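Local coordinates for protein neurotoxin (Clostridium botulinum, PDB 2QN0) that probably cleaves SNARE proteins as the zinc-dependent light chain protease of botulinum neurotoxin serotype C1, with dual substrate specificity, at residues L87-K92 and S195-L200; D389-D394 and I401-L406. All coordinates share one frame; numbering follows the deposited sequence.

Interaction 1: residues L87-K92 and S195-L200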
loop_
_atom_site.group_PDB
_atom_site.type_symbol
_atom_site.label_atom_id
_atom_site.label_comp_id
_atom_site.label_asym_id
_atom_site.label_seq_id
_atom_site.Cartn_x
_atom_site.Cartn_y
_atom_site.Cartn_z
ATOM N N LEU A 87 -10.853 0.855 11.444
ATOM C CA LEU A 87 -11.532 1.343 10.249
ATOM C C LEU A 87 -11.544 2.866 10.207
ATOM O O LEU A 87 -11.237 3.474 9.182
ATOM C CB LEU A 87 -12.968 0.810 10.211
ATOM C CG LEU A 87 -13.871 1.279 9.069
ATOM C CD1 LEU A 87 -13.287 0.861 7.722
ATOM C CD2 LEU A 87 -15.257 0.677 9.257
ATOM N N LYS A 88 -11.896 3.489 11.326
ATOM C CA LYS A 88 -11.942 4.942 11.385
ATOM C C LYS A 88 -10.561 5.581 11.269
ATOM O O LYS A 88 -10.430 6.687 10.742
ATOM C CB LYS A 88 -12.653 5.383 12.671
ATOM C CG LYS A 88 -14.161 5.150 12.581
ATOM C CD LYS A 88 -14.874 5.245 13.921
ATOM C CE LYS A 88 -16.368 4.977 13.729
ATOM N NZ LYS A 88 -17.103 4.873 15.023
ATOM N N GLU A 89 -9.532 4.891 11.750
ATOM C CA GLU A 89 -8.175 5.421 11.652
ATOM C C GLU A 89 -7.760 5.459 10.180
ATOM O O GLU A 89 -7.215 6.452 9.703
ATOM C CB GLU A 89 -7.196 4.552 12.453
ATOM C CG GLU A 89 -7.422 4.606 13.969
ATOM C CD GLU A 89 -6.552 3.630 14.742
ATOM O OE1 GLU A 89 -6.188 2.577 14.179
ATOM O OE2 GLU A 89 -6.249 3.904 15.926
ATOM N N ILE A 90 -8.026 4.373 9.461
ATOM C CA ILE A 90 -7.675 4.307 8.047
ATOM C C ILE A 90 -8.408 5.403 7.273
ATOM O O ILE A 90 -7.819 6.091 6.439
ATOM C CB ILE A 90 -8.035 2.927 7.445
ATOM C CG1 ILE A 90 -7.187 1.832 8.100
ATOM C CG2 ILE A 90 -7.804 2.936 5.928
ATOM C CD1 ILE A 90 -5.680 2.001 7.897
ATOM N N ILE A 91 -9.697 5.568 7.552
ATOM C CA ILE A 91 -10.488 6.591 6.878
ATOM C C ILE A 91 -9.914 7.982 7.134
ATOM O O ILE A 91 -9.751 8.780 6.208
ATOM C CB ILE A 91 -11.973 6.556 7.349
ATOM C CG1 ILE A 91 -12.642 5.276 6.852
ATOM C CG2 ILE A 91 -12.717 7.794 6.851
ATOM C CD1 ILE A 91 -12.549 5.071 5.352
ATOM N N LYS A 92 -9.598 8.273 8.392
ATOM C CA LYS A 92 -9.058 9.583 8.729
ATOM C C LYS A 92 -7.736 9.826 8.007
ATOM O O LYS A 92 -7.477 10.928 7.523
ATOM C CB LYS A 92 -8.856 9.711 10.243
ATOM C CG LYS A 92 -8.434 11.107 10.685
ATOM C CD LYS A 92 -8.451 11.232 12.203
ATOM C CE LYS A 92 -8.162 12.660 12.642
ATOM N NZ LYS A 92 -8.274 12.798 14.122
ATOM N N SER A 195 -0.976 -1.198 10.137
ATOM C CA SER A 195 -1.620 -0.503 11.247
ATOM C C SER A 195 -0.770 0.745 11.441
ATOM O O SER A 195 0.195 0.739 12.200
ATOM C CB SER A 195 -1.630 -1.319 12.532
ATOM O OG SER A 195 -2.340 -0.588 13.523
ATOM N N PRO A 196 -1.121 1.834 10.742
ATOM C CA PRO A 196 -0.393 3.102 10.813
ATOM C C PRO A 196 -0.197 3.726 12.190
ATOM O O PRO A 196 0.754 4.483 12.377
ATOM C CB PRO A 196 -1.187 4.014 9.879
ATOM C CG PRO A 196 -1.768 3.061 8.881
ATOM C CD PRO A 196 -2.218 1.918 9.761
ATOM N N ARG A 197 -1.068 3.425 13.156
ATOM C CA ARG A 197 -0.896 4.039 14.474
ATOM C C ARG A 197 0.317 3.509 15.229
ATOM O O ARG A 197 0.712 4.075 16.245
ATOM C CB ARG A 197 -2.164 3.908 15.337
ATOM C CG ARG A 197 -2.372 2.598 16.063
ATOM C CD ARG A 197 -3.519 2.768 17.071
ATOM N NE ARG A 197 -3.911 1.519 17.720
ATOM C CZ ARG A 197 -3.239 0.937 18.709
ATOM N NH1 ARG A 197 -2.131 1.489 19.178
ATOM N NH2 ARG A 197 -3.677 -0.202 19.229
ATOM N N PHE A 198 0.902 2.416 14.746
ATOM C CA PHE A 198 2.111 1.874 15.367
ATOM C C PHE A 198 3.234 2.535 14.577
ATOM O O PHE A 198 3.576 2.098 13.477
ATOM C CB PHE A 198 2.150 0.352 15.226
ATOM C CG PHE A 198 1.236 -0.361 16.182
ATOM C CD1 PHE A 198 1.701 -0.784 17.424
ATOM C CD2 PHE A 198 -0.100 -0.575 15.861
ATOM C CE1 PHE A 198 0.847 -1.410 18.333
ATOM C CE2 PHE A 198 -0.963 -1.200 16.763
ATOM C CZ PHE A 198 -0.486 -1.617 18.001
ATOM N N MET A 199 3.795 3.597 15.147
ATOM C CA MET A 199 4.821 4.383 14.474
ATOM C C MET A 199 6.283 4.089 14.771
ATOM O O MET A 199 6.696 3.959 15.921
ATOM C CB MET A 199 4.567 5.867 14.742
ATOM C CG MET A 199 3.179 6.337 14.349
ATOM S SD MET A 199 2.802 7.941 15.072
ATOM C CE MET A 199 2.052 7.427 16.635
ATOM N N LEU A 200 7.062 4.017 13.699
ATOM C CA LEU A 200 8.494 3.784 13.774
ATOM C C LEU A 200 9.129 5.083 14.276
ATOM O O LEU A 200 8.656 6.175 13.947
ATOM C CB LEU A 200 8.997 3.422 12.369
ATOM C CG LEU A 200 10.475 3.301 11.994
ATOM C CD1 LEU A 200 10.598 2.420 10.747
ATOM C CD2 LEU A 200 11.066 4.680 11.737
HETATM O O HOH W 1 -5.883 0.438 15.836
HETATM O O HOH W 2 -3.730 2.010 12.773
#
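Glu89 reaches across to Arg197 because its CG lies beside the backbone N (chi1 -67°) and the chain then runs straight to the carboxylate; Arg197 answers with CG between its backbone N and carbonyl carbon (chi1 82°), which lays the extended chain alongside the carboxylate. Glu89 OE2 lies at the edge of the guanidinium, near its plane, although the carboxylate is turned 65° from it. Glu89 OE2 touches Arg197 CD at 3.2 Å, while the salt bridge from OE2 to Arg197 NE is long, 3.8 Å. Two waters add to this long pairing. One water donates a hydrogen bond to Glu89 OE1 (2.7 Å) and accepts from Arg197 NE (2.9 Å); a second ties OE1 to Arg197 N and Ser195 OG. Phe198 CE2 lies 3.6 Å above the guanidinium plane, over its centre, covering that face. Deeper in, Ile90 CD1 meets Pro196 CD at 3.9 Å, the side chains crossing at about a right angle. Phe198 N bonds to Ser195 O, closing a type I beta turn. This turn, following strand 190-193, packs against helix 80-97 inside the clostridial neurotoxin zinc protease fold, with Pro196 also resting on Pro223 of the helix that carries the HExxH zinc motif.

Interaction 2: residues D389-D394 and I401-L406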
loop_
_atom_site.group_PDB
_atom_site.type_symbol
_atom_site.label_atom_id
_atom_site.label_comp_id
_atom_site.label_asym_id
_atom_site.label_seq_id
_atom_site.Cartn_x
_atom_site.Cartn_y
_atom_site.Cartn_z
ATOM N N ASP A 389 -8.348 11.360 17.969
ATOM C CA ASP A 389 -8.589 12.541 18.805
ATOM C C ASP A 389 -7.995 13.765 18.111
ATOM O O ASP A 389 -6.775 13.884 18.006
ATOM C CB ASP A 389 -7.916 12.348 20.169
ATOM C CG ASP A 389 -8.248 13.457 21.159
ATOM O OD1 ASP A 389 -8.571 14.587 20.731
ATOM O OD2 ASP A 389 -8.163 13.195 22.377
ATOM N N ASP A 390 -8.846 14.680 17.647
ATOM C CA ASP A 390 -8.356 15.872 16.957
ATOM C C ASP A 390 -7.449 16.768 17.794
ATOM O O ASP A 390 -6.797 17.662 17.259
ATOM C CB ASP A 390 -9.519 16.704 16.404
ATOM C CG ASP A 390 -10.110 16.111 15.137
ATOM O OD1 ASP A 390 -9.347 15.524 14.340
ATOM O OD2 ASP A 390 -11.333 16.242 14.928
ATOM N N ASN A 391 -7.411 16.542 19.103
ATOM C CA ASN A 391 -6.546 17.338 19.967
ATOM C C ASN A 391 -5.147 16.733 19.940
ATOM O O ASN A 391 -4.200 17.303 20.479
ATOM C CB ASN A 391 -7.063 17.338 21.407
ATOM C CG ASN A 391 -8.387 18.059 21.551
ATOM O OD1 ASN A 391 -8.537 19.197 21.107
ATOM N ND2 ASN A 391 -9.356 17.400 22.178
ATOM N N VAL A 392 -5.036 15.571 19.307
ATOM C CA VAL A 392 -3.769 14.854 19.208
ATOM C C VAL A 392 -3.257 14.812 17.774
ATOM O O VAL A 392 -2.079 15.063 17.509
ATOM C CB VAL A 392 -3.931 13.397 19.706
ATOM C CG1 VAL A 392 -2.651 12.607 19.459
ATOM C CG2 VAL A 392 -4.274 13.391 21.190
ATOM N N TYR A 393 -4.162 14.511 16.851
ATOM C CA TYR A 393 -3.812 14.385 15.444
ATOM C C TYR A 393 -4.982 14.847 14.581
ATOM O O TYR A 393 -6.092 14.337 14.722
ATOM C CB TYR A 393 -3.512 12.911 15.155
ATOM C CG TYR A 393 -2.956 12.614 13.781
ATOM C CD1 TYR A 393 -1.585 12.653 13.541
ATOM C CD2 TYR A 393 -3.805 12.281 12.724
ATOM C CE1 TYR A 393 -1.065 12.361 12.275
ATOM C CE2 TYR A 393 -3.300 11.991 11.455
ATOM C CZ TYR A 393 -1.929 12.032 11.241
ATOM O OH TYR A 393 -1.422 11.738 9.995
ATOM N N ASP A 394 -4.750 15.818 13.702
ATOM C CA ASP A 394 -5.827 16.267 12.829
ATOM C C ASP A 394 -5.443 16.190 11.357
ATOM O O ASP A 394 -4.272 16.021 11.012
ATOM C CB ASP A 394 -6.312 17.684 13.193
ATOM C CG ASP A 394 -5.243 18.753 13.037
ATOM O OD1 ASP A 394 -4.401 18.663 12.121
ATOM O OD2 ASP A 394 -5.267 19.717 13.831
ATOM N N ILE A 401 0.152 20.362 15.647
ATOM C CA ILE A 401 -0.978 21.274 15.797
ATOM C C ILE A 401 -0.630 22.598 16.478
ATOM O O ILE A 401 -0.095 22.617 17.585
ATOM C CB ILE A 401 -2.100 20.579 16.596
ATOM C CG1 ILE A 401 -2.469 19.256 15.914
ATOM C CG2 ILE A 401 -3.321 21.487 16.692
ATOM C CD1 ILE A 401 -3.318 18.330 16.767
ATOM N N PRO A 402 -0.945 23.726 15.819
ATOM C CA PRO A 402 -0.679 25.073 16.337
ATOM C C PRO A 402 -1.375 25.342 17.673
ATOM O O PRO A 402 -0.790 25.934 18.581
ATOM C CB PRO A 402 -1.206 25.979 15.225
ATOM C CG PRO A 402 -1.006 25.150 13.994
ATOM C CD PRO A 402 -1.483 23.796 14.449
ATOM N N LYS A 403 -2.626 24.900 17.781
ATOM C CA LYS A 403 -3.416 25.084 18.995
ATOM C C LYS A 403 -2.750 24.425 20.196
ATOM O O LYS A 403 -2.957 24.838 21.338
ATOM C CB LYS A 403 -4.813 24.494 18.805
ATOM C CG LYS A 403 -5.721 24.640 20.018
ATOM C CD LYS A 403 -6.980 23.798 19.877
ATOM C CE LYS A 403 -6.649 22.310 19.840
ATOM N NZ LYS A 403 -7.866 21.465 19.691
ATOM N N SER A 404 -1.958 23.391 19.933
ATOM C CA SER A 404 -1.259 22.675 20.992
ATOM C C SER A 404 0.136 23.262 21.170
ATOM O O SER A 404 0.875 22.864 22.070
ATOM C CB SER A 404 -1.139 21.189 20.636
ATOM O OG SER A 404 -2.409 20.617 20.364
ATOM N N ASN A 405 0.486 24.213 20.309
ATOM C CA ASN A 405 1.800 24.849 20.344
ATOM C C ASN A 405 2.873 23.819 20.005
ATOM O O ASN A 405 3.967 23.830 20.569
ATOM C CB ASN A 405 2.066 25.455 21.725
ATOM C CG ASN A 405 1.076 26.546 22.076
ATOM O OD1 ASN A 405 0.939 27.532 21.350
ATOM N ND2 ASN A 405 0.374 26.373 23.189
ATOM N N LEU A 406 2.540 22.930 19.075
ATOM C CA LEU A 406 3.446 21.873 18.637
ATOM C C LEU A 406 3.736 22.000 17.147
ATOM O O LEU A 406 4.160 21.038 16.506
ATOM C CB LEU A 406 2.818 20.504 18.910
ATOM C CG LEU A 406 2.638 20.074 20.365
ATOM C CD1 LEU A 406 1.777 18.824 20.426
ATOM C CD2 LEU A 406 4.002 19.824 20.997
HETATM O O HOH W 3 -1.542 17.841 20.501
#
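Van der Waals contact centres on Ile401, which points its CG1 branch at the 389-394 turn, so that methylene and methyl pack on polar atoms. With CG1 beside the backbone N and CD1 continuing in an extended line (chi2 166°), the terminal methyl lies against backbone oxygens: CD1 is 3.6 Å from Asp390 O and equally close to Val392 O. Asp394 approaches from the opposite direction, its OD2 lying 3.5 Å from Ile401 CG1, while its OD1 accepts from Asn397 N in the intervening loop.

Both segments are compact turns of the loop region between strands 383-384 and 422-423 of the zinc protease light chain. In the first, Asp389 OD1 accepts from Asn391 N, an Asx turn, the donor standing above the carboxylate plane; Asp389 O takes both Val392 N and Tyr393 N. In the second, Ile401 O accepts from both Ser404 N and Leu406 N.

The direct polar link is the hydrogen bond from Lys403 NZ to Asn391 OD1, 2.8 Å long. The ammonium lies in the carbonyl plane, at a C=O...N angle of 156°, and a bend in the lysine chain at chi3 (64°) helps steer it there. Asp394 OD2, 6.6 Å from Lys403 NZ, makes no contact with it but may add a weak electrostatic attraction.

A water supplies the second polar bridge: it donates to Asn391 O at 2.7 Å and hydrogen-bonds Ser404 OG at 2.9 Å, spanning a gap that the serine hydroxyl does not close directly.

How the interactions relate
Lys92, at the end of the helical segment of interaction 1, joins the two contacts. Its NZ forms a salt bridge with Asp390 OD1 (2.9 Å) and a probable hydrogen bond to Tyr393 O (2.7 Å), so the 389-394 turn is tied to helix 80-97 although the contact centres are about 17 Å apart. Helix 223-238, which carries the zinc ligands His229 and His233, is a neighbour they share: Pro196 of interaction 1 and Tyr393 of interaction 2 both touch Pro223. Interaction 1 is the deeper, its centre about 13 Å from the chain centre against about 27 Å, and the Pro196 side chain is about 13 Å from the zinc ion.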